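Local coordinates for protein alpha-L-rhamnosidase (Aspergillus terreus, PDB 6GSZ) that probably hydrolyses terminal non-reducing alpha-L-rhamnose residues in alpha-L-rhamnosides and contains bound calcium, at residues D110-P122 with Y244-G256. Sequence-based numbering, arbitrary orientation.
With ACT (acetate ion), chain B.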
ATOM      1  N   ASP A 110     -28.749   2.942 -11.426  1.00 15.55           N
ATOM      2  CA  ASP A 110     -28.011   2.106 -12.367  1.00 14.76           C
ATOM      3  C   ASP A 110     -27.910   0.649 -11.880  1.00 13.71           C
ATOM      4  O   ASP A 110     -27.553  -0.225 -12.650  1.00 15.25           O
ATOM      5  CB  ASP A 110     -26.598   2.672 -12.616  1.00 14.76           C
ATOM      6  CG  ASP A 110     -26.570   3.914 -13.490  1.00 17.54           C
ATOM      7  OD1 ASP A 110     -27.459   4.060 -14.376  1.00 20.84           O
ATOM      8  OD2 ASP A 110     -25.662   4.713 -13.269  1.00 20.14           O
ATOM      9  N   TRP A 111     -28.187   0.412 -10.588  1.00 13.50           N
ATOM     10  CA  TRP A 111     -28.238  -0.965 -10.028  1.00 12.27           C
ATOM     11  C   TRP A 111     -29.551  -1.689 -10.332  1.00 15.56           C
ATOM     12  O   TRP A 111     -29.671  -2.858  -9.972  1.00 15.54           O
ATOM     13  CB  TRP A 111     -27.957  -0.940  -8.513  1.00 12.62           C
ATOM     14  CG  TRP A 111     -26.538  -0.645  -8.161  1.00 12.16           C
ATOM     15  CD1 TRP A 111     -25.920   0.563  -8.015  1.00 13.77           C
ATOM     16  CD2 TRP A 111     -25.508  -1.642  -8.028  1.00 11.54           C
ATOM     17  NE1 TRP A 111     -24.600   0.377  -7.725  1.00 14.04           N
ATOM     18  CE2 TRP A 111     -24.291  -0.953  -7.780  1.00 12.52           C
ATOM     19  CE3 TRP A 111     -25.516  -3.042  -8.093  1.00 11.10           C
ATOM     20  CZ2 TRP A 111     -23.107  -1.634  -7.541  1.00 13.43           C
ATOM     21  CZ3 TRP A 111     -24.325  -3.706  -7.885  1.00 11.49           C
ATOM     22  CH2 TRP A 111     -23.134  -3.000  -7.656  1.00 12.52           C
ATOM     23  N   HIS A 112     -30.510  -0.990 -10.954  1.00 16.86           N
ATOM     24  CA  HIS A 112     -31.764  -1.593 -11.358  1.00 20.03           C
ATOM     25  C   HIS A 112     -32.404  -2.200 -10.102  1.00 19.24           C
ATOM     26  O   HIS A 112     -32.489  -1.555  -9.033  1.00 22.19           O
ATOM     27  CB  HIS A 112     -31.492  -2.491 -12.585  1.00 21.35           C
ATOM     28  CG  HIS A 112     -31.276  -1.684 -13.833  1.00 27.30           C
ATOM     29  ND1 HIS A 112     -32.223  -1.603 -14.836  1.00 31.65           N
ATOM     30  CD2 HIS A 112     -30.232  -0.919 -14.257  1.00 30.56           C
ATOM     31  CE1 HIS A 112     -31.788  -0.800 -15.799  1.00 30.21           C
ATOM     32  NE2 HIS A 112     -30.571  -0.351 -15.465  1.00 31.55           N
ATOM     33  N   ASP A 113     -32.834  -3.428 -10.153  1.00 20.86           N
ATOM     34  CA  ASP A 113     -33.581  -3.904  -8.959  0.50 21.79           C
ATOM     35  C   ASP A 113     -32.670  -4.709  -8.018  1.00 19.08           C
ATOM     36  O   ASP A 113     -33.130  -5.406  -7.147  1.00 18.72           O
ATOM     37  CB  ASP A 113     -34.859  -4.667  -9.332  0.50 24.44           C
ATOM     38  CG  ASP A 113     -34.701  -5.740 -10.395  0.50 28.46           C
ATOM     39  OD1 ASP A 113     -33.731  -5.650 -11.179  0.50 29.13           O
ATOM     40  OD2 ASP A 113     -35.575  -6.655 -10.447  0.50 28.47           O
ATOM     41  N   ALA A 114     -31.364  -4.600  -8.170  1.00 15.03           N
ATOM     42  CA  ALA A 114     -30.442  -5.357  -7.311  1.00 13.47           C
ATOM     43  C   ALA A 114     -30.517  -4.807  -5.893  1.00 13.63           C
ATOM     44  O   ALA A 114     -30.493  -3.582  -5.677  1.00 15.30           O
ATOM     45  CB  ALA A 114     -29.054  -5.331  -7.839  1.00 15.05           C
ATOM     46  N   VAL A 115     -30.649  -5.733  -4.940  1.00 13.13           N
ATOM     47  CA  VAL A 115     -30.662  -5.398  -3.516  1.00 12.49           C
ATOM     48  C   VAL A 115     -29.685  -6.316  -2.767  1.00 11.11           C
ATOM     49  O   VAL A 115     -29.252  -7.375  -3.254  1.00 12.01           O
ATOM     50  CB  VAL A 115     -32.068  -5.506  -2.903  1.00 13.73           C
ATOM     51  CG1 VAL A 115     -33.035  -4.560  -3.597  1.00 15.92           C
ATOM     52  CG2 VAL A 115     -32.587  -6.931  -2.892  1.00 15.49           C
ATOM     53  N   VAL A 116     -29.289  -5.864  -1.583  1.00 12.11           N
ATOM     54  CA  VAL A 116     -28.453  -6.700  -0.738  1.00 12.05           C
ATOM     55  C   VAL A 116     -29.307  -7.859  -0.218  1.00 11.42           C
ATOM     56  O   VAL A 116     -30.376  -7.594   0.345  1.00 11.98           O
ATOM     57  CB  VAL A 116     -27.817  -5.921   0.425  1.00 12.89           C
ATOM     58  CG1 VAL A 116     -27.018  -6.835   1.339  1.00 13.45           C
ATOM     59  CG2 VAL A 116     -26.957  -4.772  -0.070  1.00 13.38           C
ATOM     60  N   ILE A 117     -28.797  -9.090  -0.381  1.00 10.27           N
ATOM     61  CA  ILE A 117     -29.509 -10.230   0.143  1.00 11.03           C
ATOM     62  C   ILE A 117     -28.672 -10.943   1.194  1.00 11.15           C
ATOM     63  O   ILE A 117     -27.450 -10.909   1.202  1.00 11.64           O
ATOM     64  CB  ILE A 117     -29.934 -11.182  -0.967  1.00 12.18           C
ATOM     65  CG1 ILE A 117     -28.734 -11.765  -1.709  1.00 11.68           C
ATOM     66  CG2 ILE A 117     -30.940 -10.491  -1.874  1.00 13.46           C
ATOM     67  CD1 ILE A 117     -29.110 -12.834  -2.713  1.00 12.34           C
ATOM     68  N   ALA A 118     -29.413 -11.673   2.041  1.00 11.87           N
ATOM     69  CA  ALA A 118     -28.898 -12.491   3.072  1.00 12.32           C
ATOM     70  C   ALA A 118     -29.655 -13.816   3.089  1.00 12.23           C
ATOM     71  O   ALA A 118     -30.795 -13.905   2.641  1.00 13.02           O
ATOM     72  CB  ALA A 118     -29.024 -11.802   4.412  1.00 12.27           C
ATOM     73  N   SER A 119     -29.016 -14.819   3.705  1.00 10.79           N
ATOM     74  CA  SER A 119     -29.670 -16.121   3.903  1.00 10.98           C
ATOM     75  C   SER A 119     -30.821 -16.069   4.910  1.00 12.38           C
ATOM     76  O   SER A 119     -30.778 -15.356   5.903  1.00 12.59           O
ATOM     77  CB  SER A 119     -28.636 -17.136   4.366  1.00 10.81           C
ATOM     78  OG  SER A 119     -29.202 -18.410   4.524  1.00 12.32           O
ATOM     79  N   ASP A 120     -31.808 -16.941   4.665  1.00 11.98           N
ATOM     80  CA  ASP A 120     -32.805 -17.230   5.670  1.00 11.62           C
ATOM     81  C   ASP A 120     -32.221 -18.000   6.856  1.00 12.04           C
ATOM     82  O   ASP A 120     -32.896 -18.129   7.881  1.00 14.68           O
ATOM     83  CB  ASP A 120     -33.972 -17.981   5.044  1.00 12.94           C
ATOM     84  CG  ASP A 120     -35.036 -17.095   4.396  1.00 14.59           C
ATOM     85  OD1 ASP A 120     -34.952 -15.837   4.499  1.00 16.63           O
ATOM     86  OD2 ASP A 120     -35.996 -17.656   3.838  1.00 18.13           O
ATOM     87  N   ARG A 121     -31.009 -18.533   6.736  1.00 12.61           N
ATOM     88  CA  ARG A 121     -30.343 -19.107   7.921  1.00 13.09           C
ATOM     89  C   ARG A 121     -30.094 -17.998   8.928  1.00 12.32           C
ATOM     90  O   ARG A 121     -29.580 -16.962   8.559  1.00 14.32           O
ATOM     91  CB  ARG A 121     -29.028 -19.741   7.525  1.00 14.15           C
ATOM     92  CG  ARG A 121     -28.271 -20.447   8.628  1.00 13.82           C
ATOM     93  CD  ARG A 121     -26.958 -20.970   8.080  1.00 15.38           C
ATOM     94  NE  ARG A 121     -26.138 -21.729   9.009  1.00 16.75           N
ATOM     95  CZ  ARG A 121     -25.132 -21.251   9.716  1.00 19.86           C
ATOM     96  NH1 ARG A 121     -24.850 -19.954   9.711  1.00 19.96           N
ATOM     97  NH2 ARG A 121     -24.419 -22.098  10.452  1.00 24.56           N
ATOM     98  N   PRO A 122     -30.398 -18.159  10.221  1.00 12.86           N
ATOM     99  CA  PRO A 122     -30.144 -17.086  11.173  1.00 14.20           C
ATOM    100  C   PRO A 122     -28.647 -16.800  11.310  1.00 13.94           C
ATOM    101  O   PRO A 122     -27.836 -17.708  11.292  1.00 13.51           O
ATOM    102  CB  PRO A 122     -30.719 -17.575  12.514  1.00 17.60           C
ATOM    103  CG  PRO A 122     -31.087 -18.977  12.303  1.00 21.30           C
ATOM    104  CD  PRO A 122     -31.055 -19.315  10.842  1.00 14.68           C
ATOM    105  N   TYR A 244     -31.039  -7.936 -17.296  1.00 17.03           N
ATOM    106  CA  TYR A 244     -30.582  -7.634 -15.920  1.00 16.30           C
ATOM    107  C   TYR A 244     -30.902  -8.798 -14.989  1.00 15.28           C
ATOM    108  O   TYR A 244     -32.060  -9.174 -14.863  1.00 20.64           O
ATOM    109  CB  TYR A 244     -31.254  -6.375 -15.386  1.00 17.67           C
ATOM    110  CG  TYR A 244     -30.934  -5.170 -16.221  1.00 20.55           C
ATOM    111  CD1 TYR A 244     -31.725  -4.812 -17.309  1.00 24.00           C
ATOM    112  CD2 TYR A 244     -29.843  -4.395 -15.915  1.00 22.89           C
ATOM    113  CE1 TYR A 244     -31.408  -3.715 -18.085  1.00 27.70           C
ATOM    114  CE2 TYR A 244     -29.506  -3.297 -16.686  1.00 27.18           C
ATOM    115  CZ  TYR A 244     -30.286  -2.967 -17.777  1.00 25.45           C
ATOM    116  OH  TYR A 244     -29.978  -1.875 -18.514  1.00 32.79           O
ATOM    117  N   ILE A 245     -29.893  -9.348 -14.313  1.00 14.29           N
ATOM    118  CA  ILE A 245     -30.115 -10.445 -13.386  1.00 13.57           C
ATOM    119  C   ILE A 245     -29.633  -9.946 -12.036  1.00 13.60           C
ATOM    120  O   ILE A 245     -28.404  -9.926 -11.765  1.00 15.70           O
ATOM    121  CB  ILE A 245     -29.357 -11.736 -13.765  1.00 15.53           C
ATOM    122  CG1 ILE A 245     -29.600 -12.179 -15.206  1.00 20.33           C
ATOM    123  CG2 ILE A 245     -29.720 -12.848 -12.770  1.00 16.82           C
ATOM    124  CD1 ILE A 245     -31.029 -12.474 -15.499  1.00 26.27           C
ATOM    125  N   PRO A 246     -30.552  -9.442 -11.200  1.00 14.16           N
ATOM    126  CA  PRO A 246     -30.182  -8.873  -9.916  1.00 13.52           C
ATOM    127  C   PRO A 246     -30.083  -9.890  -8.789  1.00 11.83           C
ATOM    128  O   PRO A 246     -30.806 -10.913  -8.797  1.00 13.49           O
ATOM    129  CB  PRO A 246     -31.333  -7.892  -9.643  1.00 14.90           C
ATOM    130  CG  PRO A 246     -32.535  -8.639 -10.189  1.00 18.08           C
ATOM    131  CD  PRO A 246     -31.996  -9.291 -11.451  1.00 18.38           C
ATOM    132  N   SER A 247     -29.331  -9.550  -7.738  1.00 12.26           N
ATOM    133  CA  SER A 247     -29.503 -10.176  -6.437  1.00 12.26           C
ATOM    134  C   SER A 247     -30.858  -9.756  -5.893  1.00 12.82           C
ATOM    135  O   SER A 247     -31.197  -8.576  -5.834  1.00 13.87           O
ATOM    136  CB  SER A 247     -28.389  -9.801  -5.492  1.00 12.35           C
ATOM    137  OG  SER A 247     -28.152  -8.393  -5.468  1.00 11.97           O
ATOM    138  N   ASP A 248     -31.643 -10.744  -5.423  1.00 12.87           N
ATOM    139  CA  ASP A 248     -32.972 -10.476  -4.831  1.00 13.31           C
ATOM    140  C   ASP A 248     -33.418 -11.759  -4.124  1.00 13.93           C
ATOM    141  O   ASP A 248     -32.653 -12.731  -4.073  1.00 14.04           O
ATOM    142  CB  ASP A 248     -33.971  -9.984  -5.876  1.00 14.29           C
ATOM    143  CG  ASP A 248     -34.344 -10.996  -6.936  1.00 15.25           C
ATOM    144  OD1 ASP A 248     -34.072 -12.207  -6.732  1.00 15.78           O
ATOM    145  OD2 ASP A 248     -34.902 -10.573  -8.000  1.00 19.96           O
ATOM    146  N   SER A 249     -34.654 -11.741  -3.604  1.00 14.56           N
ATOM    147  CA  SER A 249     -35.200 -12.796  -2.742  0.50 15.29           C
ATOM    148  C   SER A 249     -35.528 -14.065  -3.529  1.00 15.30           C
ATOM    149  O   SER A 249     -36.064 -15.044  -2.963  1.00 17.61           O
ATOM    150  CB  SER A 249     -36.453 -12.312  -2.069  0.50 17.49           C
ATOM    151  OG  SER A 249     -37.550 -12.399  -2.971  0.50 19.75           O
ATOM    152  N   SER A 250     -35.289 -14.084  -4.853  1.00 14.86           N
ATOM    153  CA  SER A 250     -35.400 -15.303  -5.678  1.00 15.40           C
ATOM    154  C   SER A 250     -34.187 -16.248  -5.570  1.00 15.52           C
ATOM    155  O   SER A 250     -34.247 -17.377  -6.070  1.00 17.76           O
ATOM    156  CB  SER A 250     -35.715 -15.028  -7.133  1.00 18.81           C
ATOM    157  OG  SER A 250     -34.581 -14.457  -7.787  1.00 17.58           O
ATOM    158  N   TRP A 251     -33.080 -15.775  -4.982  1.00 13.01           N
ATOM    159  CA  TRP A 251     -31.909 -16.605  -4.829  1.00 12.75           C
ATOM    160  C   TRP A 251     -32.126 -17.612  -3.700  1.00 12.41           C
ATOM    161  O   TRP A 251     -32.979 -17.416  -2.845  1.00 14.11           O
ATOM    162  CB  TRP A 251     -30.698 -15.690  -4.591  1.00 12.28           C
ATOM    163  CG  TRP A 251     -30.235 -14.838  -5.728  1.00 12.93           C
ATOM    164  CD1 TRP A 251     -30.983 -14.034  -6.547  1.00 11.87           C
ATOM    165  CD2 TRP A 251     -28.877 -14.712  -6.136  1.00 12.32           C
ATOM    166  NE1 TRP A 251     -30.170 -13.375  -7.425  1.00 12.41           N
ATOM    167  CE2 TRP A 251     -28.885 -13.797  -7.207  1.00 12.48           C
ATOM    168  CE3 TRP A 251     -27.664 -15.305  -5.748  1.00 12.92           C
ATOM    169  CZ2 TRP A 251     -27.705 -13.408  -7.839  1.00 11.21           C
ATOM    170  CZ3 TRP A 251     -26.501 -14.899  -6.375  1.00 12.65           C
ATOM    171  CH2 TRP A 251     -26.543 -14.004  -7.441  1.00 13.17           C
ATOM    172  N   LYS A 252     -31.287 -18.627  -3.713  1.00 12.19           N
ATOM    173  CA  LYS A 252     -31.237 -19.614  -2.632  1.00 12.51           C
ATOM    174  C   LYS A 252     -29.872 -19.593  -1.969  1.00 11.82           C
ATOM    175  O   LYS A 252     -28.898 -19.061  -2.526  1.00 12.11           O
ATOM    176  CB  LYS A 252     -31.528 -21.018  -3.139  1.00 15.00           C
ATOM    177  CG  LYS A 252     -32.934 -21.191  -3.721  1.00 17.07           C
ATOM    178  CD  LYS A 252     -33.287 -22.662  -3.882  1.00 25.73           C
ATOM    179  CE  LYS A 252     -34.537 -22.927  -4.662  1.00 33.49           C
ATOM    180  NZ  LYS A 252     -34.801 -24.377  -4.577  1.00 44.89           N
ATOM    181  N   SER A 253     -29.789 -20.113  -0.756  1.00 11.39           N
ATOM    182  CA  SER A 253     -28.577 -20.036   0.052  1.00 12.08           C
ATOM    183  C   SER A 253     -28.351 -21.321   0.848  1.00 11.73           C
ATOM    184  O   SER A 253     -29.275 -22.111   1.136  1.00 12.50           O
ATOM    185  CB  SER A 253     -28.640 -18.850   1.010  1.00 13.28           C
ATOM    186  OG  SER A 253     -29.721 -18.998   1.916  1.00 13.31           O
ATOM    187  N   SER A 254     -27.118 -21.566   1.227  1.00 11.91           N
ATOM    188  CA  SER A 254     -26.731 -22.750   2.037  1.00 12.64           C
ATOM    189  C   SER A 254     -25.350 -22.515   2.618  1.00 11.82           C
ATOM    190  O   SER A 254     -24.525 -21.829   2.003  1.00 14.28           O
ATOM    191  CB  SER A 254     -26.666 -23.967   1.152  1.00 15.73           C
ATOM    192  OG  SER A 254     -26.299 -25.119   1.869  1.00 17.63           O
ATOM    193  N   THR A 255     -25.027 -23.135   3.742  1.00 13.27           N
ATOM    194  CA  THR A 255     -23.675 -23.317   4.127  1.00 14.48           C
ATOM    195  C   THR A 255     -22.990 -24.294   3.177  1.00 13.83           C
ATOM    196  O   THR A 255     -23.642 -25.020   2.418  1.00 14.35           O
ATOM    197  CB  THR A 255     -23.563 -23.817   5.567  1.00 14.79           C
ATOM    198  OG1 THR A 255     -24.267 -25.064   5.639  1.00 17.11           O
ATOM    199  CG2 THR A 255     -24.076 -22.794   6.548  1.00 18.76           C
ATOM    200  N   GLY A 256     -21.658 -24.310   3.242  1.00 14.22           N
ATOM    201  CA  GLY A 256     -20.871 -25.191   2.425  1.00 13.74           C
ATOM    202  C   GLY A 256     -19.657 -25.718   3.177  1.00 13.46           C
ATOM    203  O   GLY A 256     -19.670 -25.790   4.404  1.00 14.24           O
TER
HETATM  204  C   ACT B 965     -27.491 -24.534   6.389  1.00 25.95           C
HETATM  205  O   ACT B 965     -27.512 -23.964   5.213  1.00 27.42           O
HETATM  206  OXT ACT B 965     -26.673 -25.450   6.749  1.00 42.68           O
HETATM  207  CH3 ACT B 965     -28.268 -24.072   7.528  1.00 29.28           C
HETATM  208  O   HOH W   1     -36.171  -8.045  -8.040  1.00 24.55           O
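H112 lays its imidazole flat over one face of the Y244 phenol, centroids 3.7 Å apart and planes at 16°, a face-to-face stack. A114 CB meets P246 CB at 3.9 Å, while in one of its two conformers the D113 carboxylate lies against P246 CG. S247 grips V115 twice: V115 N donates to S247 O (3.0 Å, nearly straight at 172°), and S247 OG, turned between its N and carbonyl carbon (chi1 49°), donates to V115 O at 2.7 Å and accepts from S231 N. I117 CD1 reaches W251 CB and CG, both at 3.8 Å, meeting the indole obliquely; W251 NE1 bonds P246 O. S119 OG donates to S253 OG (2.7 Å) and accepts from R121 N, an ST turn; S253 OG also bonds G290 O. T255 CG2 lies over one face of the R121 guanidinium, whose NH1 pairs with E124. In the alpha-L-rhamnosidase N-terminal domain, segment 244-256 links edge strands 242-246 and 252-254 of two sheets; strand 116-119 pairs with strand 291-294. In that D113 conformer a water joins D113 OD2 to D248 OD2 and may soften their repulsion; the buried S119, S247 and S253 hydroxyls satisfy one another and the backbone.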